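Local coordinates for protein SAM-dependent methyltransferase (Thiobacillus denitrificans, PDB 5EPE) that binds S-adenosyl-L-homocysteine and probably acts as an S-adenosylmethionine-dependent methyltransferase, at residues L43-A55 and Q74-V88. Numbering follows the deposited sequence.
Sequences LGSGSGEMLCTWA and QAKRRAEALGVAGQV. With SAH (S-adenosyl-L-homocysteine), chain B.
Arg78 reaches from helix 69-82 across to Glu49, in the first turn of helix 49-58. Its CB lies 4.0 Å from Cys52 SG, and CG touches both that sulfur and Glu49 OE1. A bend at chi2 (62°) then turns CD and the guanidinium along the carboxylate, while Leu82 CD1 sits over one guanidinium face, toward its rim. The grip is side-on: NE donates to Glu49 OE1 (2.8 Å) and NH2 to Glu49 OE2 (2.9 Å). Both oxygens use syn lone pairs, and the two planes are only 6° apart, so the twin bonds should hold each flat group against rotation. Arg15 also lies close to both partners, adding a second positive charge that probably favours an ionised Glu49.

Beneath this bridge Cys52 enters helix 69-82 as a knob, in a hole formed by Ala75, Arg78, Ala79 and Leu82; its SG stands 3.8 Å from Ala79 CB. Farther along, Ala55 CB packs 3.7 Å from Val84 CB and also meets Val88 CG1. Gln87 NE2 hydrogen-bonds to Ala55 O from above the carbonyl plane and to Ile60 O as well. At the other end Ser47 OG donates to Gln74 OE1 in the carbonyl plane (2.7 Å) and also hydrogen-bonds to His17, an S-adenosyl-L-homocysteine-binding residue. Ala75 CA makes a CA-H...O contact with Ser47 O (3.2 Å).

The two helix segments run nearly parallel, 11° apart, following neighbouring parallel strands 39-43 and 61-66. Together with the glycine-rich turn after strand 39-43, where Gly44 O accepts a bond from the ligand's amino nitrogen, this packing is characteristic of the Rossmann-like fold of class I methyltransferases.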
loop_
_atom_site.group_PDB
_atom_site.type_symbol
_atom_site.label_atom_id
_atom_site.label_comp_id
_atom_site.label_asym_id
_atom_site.label_seq_id
_atom_site.Cartn_x
_atom_site.Cartn_y
_atom_site.Cartn_z
ATOM N N LEU A 43 -26.205 -8.252 -37.888
ATOM C CA LEU A 43 -27.315 -7.529 -37.244
ATOM C C LEU A 43 -26.807 -6.268 -36.516
ATOM O O LEU A 43 -26.013 -6.351 -35.566
ATOM C CB LEU A 43 -28.012 -8.420 -36.239
ATOM C CG LEU A 43 -28.569 -9.719 -36.819
ATOM C CD1 LEU A 43 -29.410 -10.440 -35.786
ATOM C CD2 LEU A 43 -29.414 -9.455 -38.067
ATOM N N GLY A 44 -27.325 -5.113 -36.924
ATOM C CA GLY A 44 -26.814 -3.823 -36.477
ATOM C C GLY A 44 -25.559 -3.478 -37.236
ATOM O O GLY A 44 -24.500 -3.165 -36.632
ATOM N N SER A 45 -25.678 -3.519 -38.569
ATOM C CA SER A 45 -24.538 -3.450 -39.463
ATOM C C SER A 45 -23.916 -2.045 -39.697
ATOM O O SER A 45 -22.925 -1.932 -40.423
ATOM C CB SER A 45 -24.860 -4.139 -40.782
ATOM O OG SER A 45 -26.018 -3.612 -41.350
ATOM N N GLY A 46 -24.483 -1.010 -39.090
ATOM C CA GLY A 46 -23.921 0.324 -39.146
ATOM C C GLY A 46 -23.879 0.808 -40.571
ATOM O O GLY A 46 -24.912 0.738 -41.289
ATOM N N SER A 47 -22.702 1.279 -40.976
ATOM C CA SER A 47 -22.479 1.832 -42.307
ATOM C C SER A 47 -21.898 0.774 -43.270
ATOM O O SER A 47 -21.363 1.116 -44.333
ATOM C CB SER A 47 -21.664 3.134 -42.230
ATOM O OG SER A 47 -22.412 4.162 -41.571
ATOM N N GLY A 48 -22.014 -0.500 -42.866
ATOM C CA GLY A 48 -21.732 -1.650 -43.704
ATOM C C GLY A 48 -20.276 -1.868 -43.959
ATOM O O GLY A 48 -19.928 -2.602 -44.872
ATOM N N GLU A 49 -19.403 -1.284 -43.133
ATOM C CA GLU A 49 -17.991 -1.336 -43.455
ATOM C C GLU A 49 -17.456 -2.782 -43.390
ATOM O O GLU A 49 -16.631 -3.197 -44.245
ATOM C CB GLU A 49 -17.176 -0.398 -42.585
ATOM C CG GLU A 49 -15.726 -0.267 -43.038
ATOM C CD GLU A 49 -15.513 0.544 -44.330
ATOM O OE1 GLU A 49 -16.490 1.075 -44.917
ATOM O OE2 GLU A 49 -14.310 0.679 -44.748
HETATM N N MSE A 50 -17.910 -3.536 -42.401
HETATM C CA MSE A 50 -17.472 -4.917 -42.260
HETATM C C MSE A 50 -17.883 -5.759 -43.466
HETATM O O MSE A 50 -17.048 -6.375 -44.089
HETATM C CB MSE A 50 -18.071 -5.510 -40.970
HETATM C CG MSE A 50 -17.470 -6.880 -40.784
HETATM SE SE MSE A 50 -18.096 -7.547 -38.990
HETATM C CE MSE A 50 -19.718 -8.327 -39.533
ATOM N N LEU A 51 -19.166 -5.788 -43.782
ATOM C CA LEU A 51 -19.602 -6.503 -44.992
ATOM C C LEU A 51 -18.946 -6.021 -46.290
ATOM O O LEU A 51 -18.508 -6.858 -47.066
ATOM C CB LEU A 51 -21.123 -6.482 -45.145
ATOM C CG LEU A 51 -21.835 -7.335 -44.113
ATOM C CD1 LEU A 51 -23.334 -7.128 -44.219
ATOM C CD2 LEU A 51 -21.528 -8.822 -44.271
ATOM N N CYS A 52 -18.849 -4.704 -46.520
ATOM C CA CYS A 52 -18.298 -4.206 -47.773
ATOM C C CYS A 52 -16.814 -4.590 -47.937
ATOM O O CYS A 52 -16.417 -5.030 -49.022
ATOM C CB CYS A 52 -18.456 -2.703 -47.917
ATOM S SG CYS A 52 -20.195 -2.252 -48.108
ATOM N N THR A 53 -16.014 -4.402 -46.900
ATOM C CA THR A 53 -14.575 -4.659 -47.002
ATOM C C THR A 53 -14.244 -6.139 -47.095
ATOM O O THR A 53 -13.345 -6.511 -47.848
ATOM C CB THR A 53 -13.775 -4.016 -45.869
ATOM O OG1 THR A 53 -14.267 -4.447 -44.584
ATOM C CG2 THR A 53 -13.835 -2.490 -45.963
ATOM N N TRP A 54 -14.988 -6.986 -46.355
ATOM C CA TRP A 54 -14.829 -8.446 -46.472
ATOM C C TRP A 54 -15.323 -8.977 -47.819
ATOM O O TRP A 54 -14.754 -9.917 -48.359
ATOM C CB TRP A 54 -15.510 -9.165 -45.305
ATOM C CG TRP A 54 -14.840 -8.870 -43.944
ATOM C CD1 TRP A 54 -13.760 -8.057 -43.690
ATOM C CD2 TRP A 54 -15.285 -9.330 -42.685
ATOM N NE1 TRP A 54 -13.495 -8.004 -42.323
ATOM C CE2 TRP A 54 -14.425 -8.774 -41.690
ATOM C CE3 TRP A 54 -16.328 -10.159 -42.280
ATOM C CZ2 TRP A 54 -14.582 -9.060 -40.324
ATOM C CZ3 TRP A 54 -16.472 -10.438 -40.924
ATOM C CH2 TRP A 54 -15.599 -9.902 -39.978
ATOM N N ALA A 55 -16.351 -8.369 -48.380
ATOM C CA ALA A 55 -16.764 -8.741 -49.736
ATOM C C ALA A 55 -15.599 -8.500 -50.749
ATOM O O ALA A 55 -15.260 -9.382 -51.548
ATOM C CB ALA A 55 -18.013 -7.953 -50.123
ATOM N N GLN A 74 -25.542 4.987 -46.277
ATOM C CA GLN A 74 -24.089 5.010 -46.395
ATOM C C GLN A 74 -23.570 3.655 -46.780
ATOM O O GLN A 74 -22.672 3.542 -47.618
ATOM C CB GLN A 74 -23.437 5.480 -45.072
ATOM C CG GLN A 74 -23.782 6.958 -44.750
ATOM C CD GLN A 74 -23.220 7.452 -43.441
ATOM O OE1 GLN A 74 -22.769 6.657 -42.576
ATOM N NE2 GLN A 74 -23.199 8.786 -43.284
ATOM N N ALA A 75 -24.153 2.615 -46.191
ATOM C CA ALA A 75 -23.721 1.240 -46.487
ATOM C C ALA A 75 -23.921 0.920 -47.973
ATOM O O ALA A 75 -23.037 0.372 -48.628
ATOM C CB ALA A 75 -24.504 0.252 -45.636
ATOM N N LYS A 76 -25.067 1.295 -48.475
ATOM C CA LYS A 76 -25.370 1.105 -49.919
ATOM C C LYS A 76 -24.418 1.909 -50.833
ATOM O O LYS A 76 -23.911 1.383 -51.827
ATOM C CB LYS A 76 -26.806 1.495 -50.168
ATOM C CG LYS A 76 -27.814 0.519 -49.584
ATOM C CD LYS A 76 -29.205 1.132 -49.752
ATOM C CE LYS A 76 -30.347 0.237 -49.306
ATOM N NZ LYS A 76 -30.307 -1.108 -49.977
ATOM N N ARG A 77 -24.104 3.151 -50.466
ATOM C CA ARG A 77 -23.107 3.918 -51.229
ATOM C C ARG A 77 -21.711 3.308 -51.145
ATOM O O ARG A 77 -20.955 3.325 -52.132
ATOM C CB ARG A 77 -23.048 5.361 -50.766
ATOM C CG ARG A 77 -24.269 6.162 -51.116
ATOM C CD ARG A 77 -23.968 7.654 -51.041
ATOM N NE ARG A 77 -23.922 8.098 -49.632
ATOM C CZ ARG A 77 -24.993 8.498 -48.937
ATOM N NH1 ARG A 77 -26.205 8.540 -49.486
ATOM N NH2 ARG A 77 -24.869 8.880 -47.691
ATOM N N ARG A 78 -21.383 2.762 -49.973
ATOM C CA ARG A 78 -20.087 2.118 -49.754
ATOM C C ARG A 78 -19.916 0.870 -50.667
ATOM O O ARG A 78 -18.849 0.682 -51.284
ATOM C CB ARG A 78 -19.922 1.748 -48.272
ATOM C CG ARG A 78 -18.507 1.392 -47.869
ATOM C CD ARG A 78 -17.511 2.530 -48.061
ATOM N NE ARG A 78 -16.239 2.129 -47.465
ATOM C CZ ARG A 78 -15.029 2.455 -47.908
ATOM N NH1 ARG A 78 -14.872 3.218 -48.986
ATOM N NH2 ARG A 78 -13.942 1.979 -47.284
ATOM N N ALA A 79 -20.972 0.058 -50.770
ATOM C CA ALA A 79 -20.913 -1.172 -51.560
ATOM C C ALA A 79 -20.741 -0.831 -53.052
ATOM O O ALA A 79 -19.998 -1.490 -53.780
ATOM C CB ALA A 79 -22.184 -2.002 -51.354
ATOM N N GLU A 80 -21.426 0.200 -53.481
ATOM C CA GLU A 80 -21.232 0.705 -54.846
ATOM C C GLU A 80 -19.787 1.178 -55.022
ATOM O O GLU A 80 -19.149 0.827 -55.990
ATOM C CB GLU A 80 -22.171 1.869 -55.138
ATOM C CG GLU A 80 -23.602 1.465 -55.424
ATOM N N ALA A 81 -19.281 1.982 -54.090
ATOM C CA ALA A 81 -17.964 2.567 -54.213
ATOM C C ALA A 81 -16.879 1.475 -54.278
ATOM O O ALA A 81 -15.862 1.641 -54.978
ATOM C CB ALA A 81 -17.688 3.470 -53.013
ATOM N N LEU A 82 -17.096 0.368 -53.566
ATOM C CA LEU A 82 -16.119 -0.747 -53.537
ATOM C C LEU A 82 -16.303 -1.809 -54.635
ATOM O O LEU A 82 -15.457 -2.689 -54.807
ATOM C CB LEU A 82 -16.080 -1.402 -52.148
ATOM C CG LEU A 82 -15.011 -0.859 -51.213
ATOM C CD1 LEU A 82 -14.858 0.638 -51.225
ATOM C CD2 LEU A 82 -15.253 -1.342 -49.779
ATOM N N GLY A 83 -17.393 -1.734 -55.358
ATOM C CA GLY A 83 -17.690 -2.699 -56.411
ATOM C C GLY A 83 -18.213 -4.031 -55.922
ATOM O O GLY A 83 -18.102 -5.023 -56.629
ATOM N N VAL A 84 -18.845 -4.037 -54.746
ATOM C CA VAL A 84 -19.353 -5.267 -54.133
ATOM C C VAL A 84 -20.853 -5.283 -53.897
ATOM O O VAL A 84 -21.332 -6.145 -53.166
ATOM C CB VAL A 84 -18.629 -5.542 -52.815
ATOM C CG1 VAL A 84 -17.137 -5.713 -53.094
ATOM C CG2 VAL A 84 -18.863 -4.417 -51.803
ATOM N N ALA A 85 -21.606 -4.364 -54.509
ATOM C CA ALA A 85 -23.081 -4.371 -54.352
ATOM C C ALA A 85 -23.740 -5.723 -54.745
ATOM O O ALA A 85 -24.790 -6.096 -54.204
ATOM C CB ALA A 85 -23.721 -3.237 -55.162
ATOM N N GLY A 86 -23.138 -6.454 -55.689
ATOM C CA GLY A 86 -23.630 -7.776 -56.062
ATOM C C GLY A 86 -23.520 -8.822 -54.954
ATOM O O GLY A 86 -24.210 -9.859 -55.002
ATOM N N GLN A 87 -22.641 -8.576 -53.971
ATOM C CA GLN A 87 -22.333 -9.550 -52.958
ATOM C C GLN A 87 -23.041 -9.244 -51.620
ATOM O O GLN A 87 -23.269 -10.164 -50.835
ATOM C CB GLN A 87 -20.807 -9.609 -52.731
ATOM C CG GLN A 87 -20.028 -10.238 -53.854
ATOM C CD GLN A 87 -18.564 -9.875 -53.772
ATOM O OE1 GLN A 87 -18.050 -9.101 -54.583
ATOM N NE2 GLN A 87 -17.888 -10.387 -52.739
ATOM N N VAL A 88 -23.341 -7.976 -51.336
ATOM C CA VAL A 88 -23.823 -7.603 -49.994
ATOM C C VAL A 88 -25.030 -6.701 -50.077
ATOM O O VAL A 88 -25.014 -5.757 -50.898
ATOM C CB VAL A 88 -22.709 -6.975 -49.118
ATOM C CG1 VAL A 88 -21.613 -7.990 -48.856
ATOM C CG2 VAL A 88 -22.071 -5.770 -49.777
HETATM N N SAH B . -21.719 -3.016 -36.314
HETATM C CA SAH B . -21.621 -1.580 -36.776
HETATM C CB SAH B . -22.530 -0.694 -35.947
HETATM C CG SAH B . -22.292 -0.644 -34.426
HETATM S SD SAH B . -23.133 0.698 -33.627
HETATM C C SAH B . -20.205 -1.049 -36.749
HETATM O O SAH B . -19.357 -1.603 -36.024
HETATM O OXT SAH B . -19.867 -0.060 -37.432
HETATM C "C5'" SAH B . -24.772 0.060 -33.174
HETATM C "C4'" SAH B . -25.677 -0.024 -34.405
HETATM O "O4'" SAH B . -26.905 -0.684 -34.063
HETATM C "C3'" SAH B . -26.058 1.340 -35.010
HETATM O "O3'" SAH B . -25.677 1.331 -36.398
HETATM C "C2'" SAH B . -27.578 1.442 -34.856
HETATM O "O2'" SAH B . -28.208 2.045 -35.976
HETATM C "C1'" SAH B . -27.954 -0.013 -34.799
HETATM N N9 SAH B . -29.211 -0.418 -34.151
HETATM C C8 SAH B . -29.690 0.004 -32.940
HETATM N N7 SAH B . -30.803 -0.623 -32.631
HETATM C C5 SAH B . -31.040 -1.493 -33.701
HETATM C C6 SAH B . -32.077 -2.421 -33.983
HETATM N N6 SAH B . -33.095 -2.612 -33.113
HETATM N N1 SAH B . -32.028 -3.148 -35.128
HETATM C C2 SAH B . -30.999 -2.936 -35.983
HETATM N N3 SAH B . -29.982 -2.066 -35.820
HETATM C C4 SAH B . -30.055 -1.371 -34.638
#